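Long-range contacts in beta-d-glucoside glucohydrolase (PDB 3ZZ1), which probably hydrolyses terminal, non-reducing beta-D-glucosyl residues to release beta-D-glucose, acting as a family 3 glycoside hydrolase in cellulose degradation: residues Gly228-Val233 / Val602-Pro607; Ala338-Leu343 / Asn473-Val478; Lys345-Ala350 / Gly427-Ile432; Phe582-Leu587 / Val619-Ser624; Pro607-Gln612 / Ile671-Leu676. All coordinates share one frame; numbering follows the deposited sequence.

Contact 1 (Gly228-Val233 / Val602-Pro607); sequences GFPGYV and VVPGGP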
# COMPACT_ATOMS: atom_id res chain seq x y z
N GLY A 228 -13.94 -6.28 16.00
CA GLY A 228 -14.36 -5.25 16.96
C GLY A 228 -14.25 -3.82 16.47
O GLY A 228 -13.92 -2.93 17.24
N PHE A 229 -14.52 -3.61 15.18
CA PHE A 229 -14.45 -2.29 14.55
C PHE A 229 -15.59 -1.39 15.03
O PHE A 229 -16.77 -1.71 14.82
CB PHE A 229 -14.49 -2.45 13.02
CG PHE A 229 -14.43 -1.15 12.25
CD1 PHE A 229 -13.39 -0.24 12.46
CD2 PHE A 229 -15.39 -0.86 11.29
CE1 PHE A 229 -13.34 0.95 11.74
CE2 PHE A 229 -15.34 0.32 10.56
CZ PHE A 229 -14.32 1.22 10.79
N PRO A 230 -15.26 -0.27 15.69
CA PRO A 230 -16.30 0.63 16.19
C PRO A 230 -16.65 1.77 15.23
O PRO A 230 -17.60 2.51 15.50
CB PRO A 230 -15.67 1.20 17.48
CG PRO A 230 -14.28 0.53 17.60
CD PRO A 230 -13.94 0.11 16.22
N GLY A 231 -15.91 1.90 14.14
CA GLY A 231 -16.14 2.97 13.15
C GLY A 231 -17.18 2.63 12.09
O GLY A 231 -17.96 1.69 12.26
N TYR A 232 -17.17 3.38 10.99
CA TYR A 232 -18.21 3.25 9.97
C TYR A 232 -17.73 2.71 8.63
O TYR A 232 -16.60 2.95 8.21
CB TYR A 232 -18.97 4.58 9.77
CG TYR A 232 -18.13 5.73 9.22
CD1 TYR A 232 -17.38 6.54 10.06
CD2 TYR A 232 -18.13 6.02 7.85
CE1 TYR A 232 -16.62 7.59 9.57
CE2 TYR A 232 -17.37 7.08 7.34
CZ TYR A 232 -16.62 7.86 8.21
OH TYR A 232 -15.87 8.91 7.72
N VAL A 233 -18.62 1.96 7.97
CA VAL A 233 -18.37 1.41 6.65
C VAL A 233 -19.02 2.28 5.59
O VAL A 233 -20.25 2.49 5.60
CB VAL A 233 -18.90 -0.04 6.51
CG1 VAL A 233 -18.65 -0.58 5.10
CG2 VAL A 233 -18.29 -0.96 7.57
N VAL A 602 -13.25 -9.27 22.89
CA VAL A 602 -13.07 -8.60 21.60
C VAL A 602 -13.01 -7.08 21.78
O VAL A 602 -13.94 -6.46 22.31
CB VAL A 602 -14.17 -9.00 20.58
CG1 VAL A 602 -14.10 -8.11 19.32
CG2 VAL A 602 -14.05 -10.45 20.18
N VAL A 603 -11.88 -6.51 21.37
CA VAL A 603 -11.68 -5.07 21.29
C VAL A 603 -11.32 -4.76 19.83
O VAL A 603 -11.32 -5.67 18.99
CB VAL A 603 -10.58 -4.59 22.27
CG1 VAL A 603 -10.97 -4.88 23.73
CG2 VAL A 603 -9.23 -5.21 21.94
N PRO A 604 -11.04 -3.48 19.49
CA PRO A 604 -10.61 -3.22 18.12
C PRO A 604 -9.34 -4.00 17.77
O PRO A 604 -8.34 -3.91 18.47
CB PRO A 604 -10.35 -1.71 18.11
CG PRO A 604 -11.31 -1.19 19.12
CD PRO A 604 -11.31 -2.22 20.22
N GLY A 605 -9.43 -4.80 16.70
CA GLY A 605 -8.34 -5.68 16.29
C GLY A 605 -8.68 -7.14 16.50
O GLY A 605 -8.11 -8.02 15.87
N GLY A 606 -9.63 -7.39 17.40
CA GLY A 606 -10.01 -8.75 17.77
C GLY A 606 -9.82 -8.96 19.26
O GLY A 606 -9.60 -7.99 19.99
N PRO A 607 -9.92 -10.21 19.73
CA PRO A 607 -9.60 -10.53 21.12
C PRO A 607 -8.37 -9.76 21.60
O PRO A 607 -7.35 -9.71 20.91
CB PRO A 607 -9.35 -12.03 21.08
CG PRO A 607 -10.34 -12.51 20.06
CD PRO A 607 -10.49 -11.38 19.04
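Val-602 meets Gly-228 through one methyl. Its CG1 is anti to the backbone N (chi1 171°) and comes to 3.7 Å from Gly-228 CA. Val-603 contributes its backbone instead. Its carbonyl O lies 3.7 Å from Gly-228 CA, while its side chain is turned away. Pro-604 does most on this side. Its CA is 3.4 Å from Gly-228 O, a CA-H...O contact. Its ring also crosses the Pro-230 ring at about a right angle, with Pro-604 CG 3.8 Å from Pro-230 CG. This is a small apolar touch between two rigid rings.

Gly-605 and Gly-606 come next, and both have positive phi. They complete a type II turn from Val-603 to Gly-606. Val-603 N gives a hydrogen bond to Gly-606 O at 3.0 Å, and Gly-606 N returns one to Val-603 O at 2.9 Å. The turn is therefore a tight two-residue hairpin that presents Pro-604 at its corner. Gly-228 is the first residue after its helix and has positive phi. With no side chain in the way, it lets the two backbones come close, Gly-228 CA to Pro-604 CA being 4.4 Å.

The hairpin belongs to the connection between strands 582-591 and 613-623. It rests on the link from helix 216-226 to strand 232-235 in the TIM-barrel-related N-terminal part. Gly-605 is joined to Leu-227 by a backbone hydrogen bond. Trp-9 of helix 8-20 touches both Pro-230 and Pro-604.

Contact 2 (Ala338-Leu343 / Asn473-Val478); sequences ANILPL and NSNVIV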
# COMPACT_ATOMS: atom_id res chain seq x y z
N ALA A 338 30.51 -5.82 -11.09
CA ALA A 338 31.74 -5.05 -11.25
C ALA A 338 31.75 -3.74 -10.46
O ALA A 338 32.60 -2.88 -10.68
CB ALA A 338 32.04 -4.78 -12.74
N ASN A 339 30.80 -3.61 -9.53
CA ASN A 339 30.60 -2.39 -8.76
C ASN A 339 30.66 -1.10 -9.59
O ASN A 339 31.34 -0.13 -9.23
CB ASN A 339 31.56 -2.35 -7.56
CG ASN A 339 31.18 -3.35 -6.48
OD1 ASN A 339 30.07 -3.30 -5.93
ND2 ASN A 339 32.08 -4.27 -6.18
N ILE A 340 29.94 -1.11 -10.72
CA ILE A 340 29.78 0.07 -11.57
C ILE A 340 29.08 1.20 -10.80
O ILE A 340 29.32 2.39 -11.06
CB ILE A 340 29.01 -0.28 -12.87
CG1 ILE A 340 29.11 0.85 -13.90
CG2 ILE A 340 27.56 -0.67 -12.58
CD1 ILE A 340 28.52 0.52 -15.26
N LEU A 341 28.22 0.82 -9.85
CA LEU A 341 27.60 1.77 -8.93
C LEU A 341 28.26 1.66 -7.55
O LEU A 341 28.60 0.56 -7.11
CB LEU A 341 26.09 1.51 -8.82
CG LEU A 341 25.20 1.88 -10.02
CD1 LEU A 341 23.75 1.57 -9.70
CD2 LEU A 341 25.36 3.33 -10.40
N PRO A 342 28.45 2.80 -6.86
CA PRO A 342 28.06 4.14 -7.30
C PRO A 342 29.01 4.71 -8.34
O PRO A 342 30.18 4.32 -8.39
CB PRO A 342 28.13 4.97 -6.02
CG PRO A 342 29.17 4.29 -5.19
CD PRO A 342 29.13 2.83 -5.55
N LEU A 343 28.49 5.61 -9.17
CA LEU A 343 29.27 6.31 -10.18
C LEU A 343 30.26 7.23 -9.50
O LEU A 343 29.93 7.90 -8.52
CB LEU A 343 28.36 7.13 -11.10
CG LEU A 343 27.21 6.44 -11.84
CD1 LEU A 343 26.34 7.48 -12.53
CD2 LEU A 343 27.73 5.41 -12.84
N ASN A 473 27.28 -0.22 -26.16
CA ASN A 473 27.97 0.12 -24.92
C ASN A 473 28.16 -1.07 -23.98
O ASN A 473 27.23 -1.83 -23.74
CB ASN A 473 27.23 1.27 -24.20
CG ASN A 473 28.09 1.97 -23.16
OD1 ASN A 473 28.46 1.38 -22.14
ND2 ASN A 473 28.38 3.24 -23.39
N SER A 474 29.38 -1.21 -23.44
CA SER A 474 29.72 -2.31 -22.53
C SER A 474 29.21 -2.13 -21.10
O SER A 474 29.12 -3.10 -20.35
CB SER A 474 31.24 -2.51 -22.49
OG SER A 474 31.67 -3.36 -23.53
N ASN A 475 28.89 -0.89 -20.73
CA ASN A 475 28.59 -0.55 -19.34
C ASN A 475 27.22 0.09 -19.18
O ASN A 475 27.10 1.31 -19.01
CB ASN A 475 29.68 0.35 -18.77
CG ASN A 475 30.98 -0.37 -18.56
OD1 ASN A 475 31.08 -1.29 -17.75
ND2 ASN A 475 32.01 0.03 -19.30
N VAL A 476 26.19 -0.75 -19.22
CA VAL A 476 24.81 -0.28 -19.20
C VAL A 476 24.20 -0.38 -17.80
O VAL A 476 24.33 -1.41 -17.12
CB VAL A 476 23.93 -1.07 -20.21
CG1 VAL A 476 22.51 -0.51 -20.25
CG2 VAL A 476 24.56 -1.04 -21.60
N ILE A 477 23.57 0.70 -17.38
CA ILE A 477 22.81 0.74 -16.14
C ILE A 477 21.34 0.90 -16.51
O ILE A 477 20.96 1.84 -17.20
CB ILE A 477 23.27 1.88 -15.21
CG1 ILE A 477 24.73 1.66 -14.79
CG2 ILE A 477 22.35 2.00 -13.97
CD1 ILE A 477 25.39 2.89 -14.19
N VAL A 478 20.52 -0.05 -16.07
CA VAL A 478 19.09 -0.03 -16.35
C VAL A 478 18.33 0.48 -15.14
O VAL A 478 18.40 -0.11 -14.05
CB VAL A 478 18.56 -1.43 -16.74
CG1 VAL A 478 17.05 -1.40 -16.95
CG2 VAL A 478 19.27 -1.95 -17.99
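Leu-341 and Leu-343, the residues before and after a proline with a cis peptide bond, both reach the same methyl of Ile-477. Leu-341 CD2 lies 3.8 Å from Ile-477 CD1, and Leu-343 CD2 lies 3.7 Å from that same Ile-477 CD1.

Ile-340 makes the third approach. Its CG1 is anti to the backbone N (chi1 -167°), and chi2 of 173° carries CD1 straight on toward the strand. Ile-340 CD1 then sits 3.7 Å from Asn-475 CB and 4.0 Å from Ile-477 CG1. Ile-477 is thus touched at two levels, CG1 by Ile-340 and CD1 by the leucines. Val-476, between Asn-475 and Ile-477, points the other way, as expected in a strand.

The backbones stay well apart. The nearest pair of CA atoms, Ile-340 CA and Asn-475 CA, is 7.9 Å apart. Just before the strand, Asn-473 OD1 accepts from Asn-475 N at 2.7 Å, forming an Asx turn.

Segment 338-343 links strands 332-336 and 348-352, and its side chains also touch Ala-499 and Val-430 on the strands next to 476-482. Tyr-579 touches Leu-341, and Trp-519 touches Leu-343. Between the two segments the contact relies on methyl and methylene packing. It is apolar, and it covers the Ile-477 side chain. The polar groups nearby are engaged elsewhere. Asn-473 spends OD1 on its own Asx turn and ND2 on Ala-425 O and Lys-428 O, and Asn-475 OD1 has a weak hydrogen bond to Lys-498.

Contact 3 (Lys345-Ala350 / Gly427-Ile432); sequences KPASIA and GKDVAI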
# COMPACT_ATOMS: atom_id res chain seq x y z
N LYS A 345 33.67 9.34 -11.23
CA LYS A 345 33.98 10.51 -12.04
C LYS A 345 34.16 10.10 -13.50
O LYS A 345 35.26 10.20 -14.05
CB LYS A 345 35.23 11.19 -11.49
CG LYS A 345 35.26 12.69 -11.64
CD LYS A 345 36.47 13.28 -10.92
CE LYS A 345 36.77 14.69 -11.41
NZ LYS A 345 35.67 15.63 -11.07
N PRO A 346 33.09 9.61 -14.15
CA PRO A 346 33.24 9.22 -15.56
C PRO A 346 33.33 10.46 -16.45
O PRO A 346 32.79 11.51 -16.10
CB PRO A 346 31.97 8.43 -15.84
CG PRO A 346 30.95 9.01 -14.91
CD PRO A 346 31.70 9.45 -13.68
N ALA A 347 34.03 10.35 -17.58
CA ALA A 347 34.17 11.48 -18.51
C ALA A 347 32.86 11.77 -19.23
O ALA A 347 32.55 12.93 -19.53
CB ALA A 347 35.30 11.23 -19.51
N SER A 348 32.08 10.72 -19.50
CA SER A 348 30.82 10.86 -20.23
C SER A 348 29.73 9.90 -19.76
O SER A 348 29.99 8.76 -19.37
CB SER A 348 31.06 10.70 -21.74
OG SER A 348 31.60 9.42 -22.03
N ILE A 349 28.49 10.39 -19.82
CA ILE A 349 27.31 9.60 -19.48
C ILE A 349 26.28 9.74 -20.60
O ILE A 349 26.00 10.85 -21.05
CB ILE A 349 26.67 10.07 -18.14
CG1 ILE A 349 27.54 9.66 -16.95
CG2 ILE A 349 25.25 9.50 -17.97
CD1 ILE A 349 27.10 10.23 -15.60
N ALA A 350 25.73 8.61 -21.05
CA ALA A 350 24.56 8.63 -21.92
C ALA A 350 23.29 8.39 -21.09
O ALA A 350 23.24 7.51 -20.24
CB ALA A 350 24.68 7.61 -23.02
N GLY A 427 30.50 4.96 -27.44
CA GLY A 427 31.73 5.65 -27.03
C GLY A 427 31.71 6.26 -25.64
O GLY A 427 32.70 6.89 -25.23
N LYS A 428 30.61 6.09 -24.91
CA LYS A 428 30.48 6.66 -23.56
C LYS A 428 30.96 5.69 -22.48
O LYS A 428 30.92 4.47 -22.66
CB LYS A 428 29.05 7.13 -23.28
CG LYS A 428 28.39 7.95 -24.39
CD LYS A 428 29.21 9.17 -24.80
CE LYS A 428 28.51 9.99 -25.88
NZ LYS A 428 28.26 9.20 -27.12
N ASP A 429 31.41 6.25 -21.35
CA ASP A 429 31.89 5.45 -20.23
C ASP A 429 30.79 4.58 -19.64
O ASP A 429 31.00 3.38 -19.42
CB ASP A 429 32.52 6.34 -19.15
CG ASP A 429 33.76 7.06 -19.64
OD1 ASP A 429 34.72 6.38 -20.05
OD2 ASP A 429 33.77 8.30 -19.64
N VAL A 430 29.63 5.18 -19.38
CA VAL A 430 28.44 4.45 -18.96
C VAL A 430 27.20 4.95 -19.70
O VAL A 430 27.16 6.08 -20.18
CB VAL A 430 28.18 4.52 -17.42
CG1 VAL A 430 29.34 3.89 -16.63
CG2 VAL A 430 27.93 5.95 -16.96
N ALA A 431 26.20 4.08 -19.79
CA ALA A 431 24.93 4.42 -20.39
C ALA A 431 23.81 4.04 -19.43
O ALA A 431 23.74 2.89 -18.99
CB ALA A 431 24.76 3.70 -21.73
N ILE A 432 22.96 5.01 -19.11
CA ILE A 432 21.85 4.79 -18.19
C ILE A 432 20.54 4.78 -18.98
O ILE A 432 20.14 5.80 -19.54
CB ILE A 432 21.80 5.87 -17.06
CG1 ILE A 432 23.19 6.09 -16.46
CG2 ILE A 432 20.81 5.46 -15.99
CD1 ILE A 432 23.30 7.30 -15.51
O HOH W 1 34.19 9.63 -22.67
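Ser-348 and Asp-429 hold each other by a reciprocal pair of side chain-to-backbone hydrogen bonds. Ser-348 N gives to Asp-429 OD2 at 3.0 Å, on the anti lone pair of that oxygen. Asp-429 N gives to Ser-348 OG at 3.2 Å. Ser-348 OG lies between its own backbone N and carbonyl carbon (chi1 61°), and there it also meets a water at 2.7 Å. The same water gives a weak bond to Asp-429 OD2.

Backbone bonds follow. Ala-350 N donates to Val-430 O at 3.0 Å, and Ile-432 N donates to Ala-350 O at 2.8 Å. Ala-350 thus bonds to the residues on both sides of Ala-431, the pattern of parallel strands.

Apolar contacts lie on both faces. Ile-349 CG1 runs beside Val-430 CG2 at 3.7 Å, and Ile-349 CG2 touches Ile-432 CD1 at 3.8 Å. On the other face Ala-350 CB is 4.1 Å from Ala-431 CB. The Lys-428 chain bends past Ser-348 and Ala-350 to put NZ on the carbonyls of Ala-424 and Arg-426.

Strand 348-352 lies between 430-437 and 409-413 in the mixed sheet of the C-terminal domain. Ile-349 bonds to Gln-409 and Thr-411, and Ala-431 to Asn-475 and Ile-477 beside strand 476-482.

Contact 4 (Phe582-Leu587 / Val619-Ser624); sequences FNYSRL and VDIANS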
# COMPACT_ATOMS: atom_id res chain seq x y z
N PHE A 582 26.63 -6.84 5.23
CA PHE A 582 26.24 -6.91 6.63
C PHE A 582 26.31 -8.36 7.10
O PHE A 582 25.93 -9.27 6.36
CB PHE A 582 24.80 -6.39 6.81
CG PHE A 582 24.58 -4.99 6.30
CD1 PHE A 582 24.84 -3.89 7.12
CD2 PHE A 582 24.11 -4.77 5.01
CE1 PHE A 582 24.63 -2.60 6.66
CE2 PHE A 582 23.90 -3.47 4.54
CZ PHE A 582 24.16 -2.39 5.37
N ASN A 583 26.79 -8.58 8.32
CA ASN A 583 26.59 -9.91 8.90
C ASN A 583 25.82 -10.00 10.20
O ASN A 583 25.87 -9.10 11.05
CB ASN A 583 27.82 -10.85 8.86
CG ASN A 583 29.13 -10.12 8.78
OD1 ASN A 583 29.68 -9.72 9.80
ND2 ASN A 583 29.66 -10.00 7.57
N TYR A 584 25.08 -11.10 10.31
CA TYR A 584 24.16 -11.33 11.40
C TYR A 584 24.79 -12.29 12.39
O TYR A 584 25.43 -13.27 12.00
CB TYR A 584 22.87 -11.96 10.85
CG TYR A 584 22.04 -11.10 9.90
CD1 TYR A 584 22.63 -10.42 8.83
CD2 TYR A 584 20.66 -10.99 10.07
CE1 TYR A 584 21.86 -9.63 7.96
CE2 TYR A 584 19.89 -10.21 9.21
CZ TYR A 584 20.50 -9.54 8.16
OH TYR A 584 19.72 -8.78 7.32
N SER A 585 24.62 -12.01 13.67
CA SER A 585 25.11 -12.90 14.72
C SER A 585 24.21 -12.83 15.95
O SER A 585 23.38 -11.92 16.07
CB SER A 585 26.54 -12.54 15.11
OG SER A 585 26.62 -11.21 15.58
N ARG A 586 24.40 -13.79 16.85
CA ARG A 586 23.82 -13.75 18.19
C ARG A 586 22.29 -13.73 18.16
O ARG A 586 21.66 -12.80 18.66
CB ARG A 586 24.37 -12.54 18.98
CG ARG A 586 25.91 -12.41 18.98
CD ARG A 586 26.55 -13.43 19.91
NE ARG A 586 28.01 -13.28 20.00
CZ ARG A 586 28.89 -14.03 19.34
NH1 ARG A 586 28.47 -14.99 18.53
NH2 ARG A 586 30.18 -13.81 19.49
N LEU A 587 21.71 -14.77 17.57
CA LEU A 587 20.26 -14.91 17.54
C LEU A 587 19.74 -15.41 18.88
O LEU A 587 20.14 -16.47 19.35
CB LEU A 587 19.83 -15.85 16.40
CG LEU A 587 18.35 -16.20 16.22
CD1 LEU A 587 17.46 -14.97 16.16
CD2 LEU A 587 18.18 -17.01 14.95
N VAL A 619 18.67 -10.07 16.95
CA VAL A 619 19.92 -10.38 16.24
C VAL A 619 20.81 -9.14 16.22
O VAL A 619 20.31 -8.02 16.32
CB VAL A 619 19.71 -10.83 14.76
CG1 VAL A 619 19.24 -12.26 14.68
CG2 VAL A 619 18.76 -9.88 14.01
N ASP A 620 22.12 -9.36 16.10
CA ASP A 620 23.07 -8.27 15.92
C ASP A 620 23.39 -8.14 14.44
O ASP A 620 23.50 -9.14 13.73
CB ASP A 620 24.36 -8.53 16.70
CG ASP A 620 24.16 -8.43 18.19
OD1 ASP A 620 23.09 -7.94 18.62
OD2 ASP A 620 25.08 -8.83 18.94
N ILE A 621 23.51 -6.90 13.98
CA ILE A 621 23.89 -6.64 12.60
C ILE A 621 25.08 -5.68 12.58
O ILE A 621 25.02 -4.60 13.16
CB ILE A 621 22.73 -6.05 11.77
CG1 ILE A 621 21.49 -6.95 11.87
CG2 ILE A 621 23.13 -5.87 10.31
CD1 ILE A 621 20.21 -6.22 11.67
N ALA A 622 26.15 -6.11 11.91
CA ALA A 622 27.34 -5.29 11.74
C ALA A 622 27.60 -5.01 10.27
O ALA A 622 27.40 -5.88 9.42
CB ALA A 622 28.56 -5.98 12.37
N ASN A 623 28.01 -3.78 9.98
CA ASN A 623 28.45 -3.41 8.64
C ASN A 623 29.90 -3.84 8.48
O ASN A 623 30.81 -3.22 9.04
CB ASN A 623 28.28 -1.89 8.42
CG ASN A 623 28.80 -1.41 7.07
OD1 ASN A 623 29.51 -2.12 6.34
ND2 ASN A 623 28.46 -0.17 6.72
N SER A 624 30.10 -4.92 7.73
CA SER A 624 31.44 -5.50 7.53
C SER A 624 32.13 -5.01 6.26
O SER A 624 33.27 -5.40 5.98
CB SER A 624 31.35 -7.03 7.51
OG SER A 624 30.49 -7.47 6.47
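Ile-621 CG2, anti to its backbone N, lies 3.9 Å from Phe-582 CB. Phe-582 CG is anti to the carbonyl carbon (chi1 -57°), and CD1 of its ring comes near Asn-623 CA. At the other end Leu-587 has CG anti to the backbone N (chi1 177°), and chi2 of 52° places CD1 against Val-619. The two side chains run side by side, pointing the same way, with Leu-587 CD1 3.6 Å from Val-619 CG1.

Four backbone hydrogen bonds join the antiparallel strands. Asn-583 N gives to Ala-622 O at 3.0 Å, and Ala-622 N gives to Asn-583 O at 3.1 Å. Ser-585 N gives to Asp-620 O at 3.1 Å, and Asp-620 N gives to Ser-585 O at 2.9 Å. Phe-582 with Asn-623 and Tyr-584 with Ile-621 are the non-hydrogen-bonded pairs.

The two strands are neighbours in the three-stranded sheet of the fibronectin type III-like beta sandwich. Phe-582, Tyr-584 and Ile-621 turn to the second sheet, where they meet strand 629-638. Ile-621 CG1 stands over one face of the Tyr-584 ring, 4.5 Å from Tyr-584 CD2. The Tyr-584 hydroxyl is hydrogen-bonded to Glu-631. Asn-623, on the same face, gives its amide nitrogen to Val-627 O and Leu-659 O.

The opposite face carries Asn-583, Ser-585, Asp-620 and Ala-622 and is more polar. There the Ser-585 OG lies beside Asp-620 CB. The Arg-586 chain starts out past Asp-620 OD2 with its CB and CG, then bends at chi2 and leads away.

Contact 5 (Pro607-Gln612 / Ile671-Leu676); sequences PSDLFQ and IRRRDL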
# COMPACT_ATOMS: atom_id res chain seq x y z
N PRO A 607 -9.92 -10.21 19.73
CA PRO A 607 -9.60 -10.53 21.12
C PRO A 607 -8.37 -9.76 21.60
O PRO A 607 -7.35 -9.71 20.91
CB PRO A 607 -9.35 -12.03 21.08
CG PRO A 607 -10.34 -12.51 20.06
CD PRO A 607 -10.49 -11.38 19.04
N SER A 608 -8.49 -9.17 22.78
CA SER A 608 -7.51 -8.21 23.30
C SER A 608 -6.07 -8.71 23.38
O SER A 608 -5.14 -7.91 23.38
CB SER A 608 -7.96 -7.68 24.66
OG SER A 608 -8.00 -8.74 25.61
N ASP A 609 -5.88 -10.03 23.46
CA ASP A 609 -4.54 -10.61 23.55
C ASP A 609 -3.81 -10.73 22.21
O ASP A 609 -2.59 -10.87 22.18
CB ASP A 609 -4.53 -11.95 24.33
CG ASP A 609 -5.61 -12.94 23.85
OD1 ASP A 609 -6.66 -12.51 23.31
OD2 ASP A 609 -5.40 -14.16 24.03
N LEU A 610 -4.56 -10.64 21.11
CA LEU A 610 -4.01 -10.90 19.77
C LEU A 610 -2.90 -9.96 19.31
O LEU A 610 -1.98 -10.39 18.61
CB LEU A 610 -5.12 -10.96 18.72
CG LEU A 610 -5.86 -12.30 18.64
CD1 LEU A 610 -7.10 -12.17 17.77
CD2 LEU A 610 -4.94 -13.41 18.12
N PHE A 611 -2.97 -8.69 19.70
CA PHE A 611 -1.95 -7.72 19.33
C PHE A 611 -0.93 -7.49 20.45
O PHE A 611 -0.02 -6.67 20.31
CB PHE A 611 -2.58 -6.39 18.88
CG PHE A 611 -3.14 -6.43 17.48
CD1 PHE A 611 -4.39 -6.98 17.22
CD2 PHE A 611 -2.41 -5.91 16.41
CE1 PHE A 611 -4.91 -7.02 15.94
CE2 PHE A 611 -2.91 -5.95 15.12
CZ PHE A 611 -4.17 -6.50 14.88
N GLN A 612 -1.09 -8.22 21.55
CA GLN A 612 -0.15 -8.13 22.66
C GLN A 612 1.07 -9.01 22.43
O GLN A 612 0.97 -10.10 21.85
CB GLN A 612 -0.83 -8.47 23.99
CG GLN A 612 -1.62 -7.31 24.57
CD GLN A 612 -2.51 -7.69 25.74
OE1 GLN A 612 -2.88 -8.85 25.91
NE2 GLN A 612 -2.86 -6.70 26.56
N ILE A 671 7.11 -10.08 18.81
CA ILE A 671 6.14 -11.04 18.29
C ILE A 671 4.83 -11.00 19.06
O ILE A 671 4.79 -11.31 20.25
CB ILE A 671 6.73 -12.47 18.26
CG1 ILE A 671 7.96 -12.51 17.35
CG2 ILE A 671 5.67 -13.48 17.82
CD1 ILE A 671 8.65 -13.85 17.31
N ARG A 672 3.76 -10.59 18.37
CA ARG A 672 2.42 -10.55 18.94
C ARG A 672 1.84 -11.96 18.93
O ARG A 672 2.31 -12.81 18.16
CB ARG A 672 1.52 -9.61 18.14
CG ARG A 672 2.07 -8.19 17.97
CD ARG A 672 1.35 -7.42 16.87
NE ARG A 672 1.43 -8.09 15.57
CZ ARG A 672 1.06 -7.56 14.41
NH1 ARG A 672 0.58 -6.33 14.34
NH2 ARG A 672 1.18 -8.28 13.29
N ARG A 673 0.83 -12.20 19.75
CA ARG A 673 0.19 -13.50 19.78
C ARG A 673 -0.29 -13.95 18.39
O ARG A 673 -0.11 -15.11 18.01
CB ARG A 673 -0.97 -13.56 20.77
CG ARG A 673 -1.55 -14.96 20.85
CD ARG A 673 -2.73 -15.08 21.79
NE ARG A 673 -3.17 -16.48 21.84
CZ ARG A 673 -2.59 -17.42 22.57
NH1 ARG A 673 -1.54 -17.12 23.34
NH2 ARG A 673 -3.04 -18.66 22.54
N ARG A 674 -0.88 -13.02 17.63
CA ARG A 674 -1.39 -13.32 16.29
C ARG A 674 -0.29 -13.73 15.30
O ARG A 674 -0.55 -14.45 14.33
CB ARG A 674 -2.23 -12.16 15.74
CG ARG A 674 -1.44 -10.91 15.35
CD ARG A 674 -2.34 -9.69 15.22
NE ARG A 674 -3.23 -9.77 14.06
CZ ARG A 674 -3.04 -9.13 12.90
NH1 ARG A 674 -1.98 -8.34 12.72
NH2 ARG A 674 -3.93 -9.28 11.93
N ASP A 675 0.94 -13.29 15.56
CA ASP A 675 2.09 -13.64 14.71
C ASP A 675 2.48 -15.11 14.82
O ASP A 675 3.25 -15.61 14.00
CB ASP A 675 3.30 -12.74 15.02
CG ASP A 675 3.02 -11.26 14.74
OD1 ASP A 675 2.30 -10.95 13.77
OD2 ASP A 675 3.52 -10.41 15.51
N LEU A 676 1.95 -15.79 15.84
CA LEU A 676 2.14 -17.24 16.01
C LEU A 676 0.83 -18.02 15.83
O LEU A 676 0.76 -19.21 16.15
CB LEU A 676 2.75 -17.54 17.39
CG LEU A 676 4.09 -16.90 17.76
CD1 LEU A 676 4.46 -17.21 19.20
CD2 LEU A 676 5.20 -17.37 16.82
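Arg-674 meets Leu-610 with its first carbons and the Phe-611 ring with the rest of its chain. Its CB is 3.8 Å from Leu-610 CD2, and the two side chains cross at about a right angle. Its CG sits 3.3 Å from Leu-610 O, the oxygen that also accepts from Arg-674 N at 3.0 Å. CD stands over the middle of the Phe-611 ring, 3.6 Å from the centroid and 8° off the normal, a CH-pi contact. A bend at chi3 (-69°) then puts NE over the same ring. Phe-611 CZ lies over one face of the Arg-674 guanidinium, offset toward its rim, 3.5 Å from Arg-674 CZ. The two planes are only 15° apart. NH1 passes Phe-611 CE2 and forms a salt bridge to Asp-191. NH2 bonds to Trp-187 O, and the group also has a cation-pi contact with Trp-187.

Arg-672 is turned quite differently, its guanidinium nearly perpendicular to the Phe-611 ring. It grips Asp-675 side-on, with NH2 2.9 Å from Asp-675 OD1. Arg-673 N bonds to Gln-612 O at 3.0 Å. Its NE has a long salt bridge, by charge alone, to Asp-609 OD2, whose carboxylate is hydrogen-bonded to Gly-600 N and Thr-599 N.

Arg-672 and Arg-674 share Asp-191, through different oxygens, while Arg-673 is held by backbone carbonyls of Lys-594 and Gly-596. Asp-191 probably offsets both charges and ties the fibronectin-like part to helix 178-194.

Overall arrangement
Contact 2 is buried, contact 1 lies at the surface, and the other three are partly buried. Contacts 2 and 3 share one sheet, their centres 9 Å apart, and contact 3 is nested within the loop closed by contact 2. One is apolar cover and the other strand pairing. Contacts 4 and 5 share the three-stranded sheet of the sandwich. Contact 4 pairs its strands by backbone bonds, and contact 5, at the far end, is rich in arginine and charge. Contacts 1 and 5 share Pro-607 and touch through Gly-605 and Phe-611. Contact 1 sits against the barrel part with slight, mostly apolar chemistry, about 44 Å in nearest atoms from contact 3.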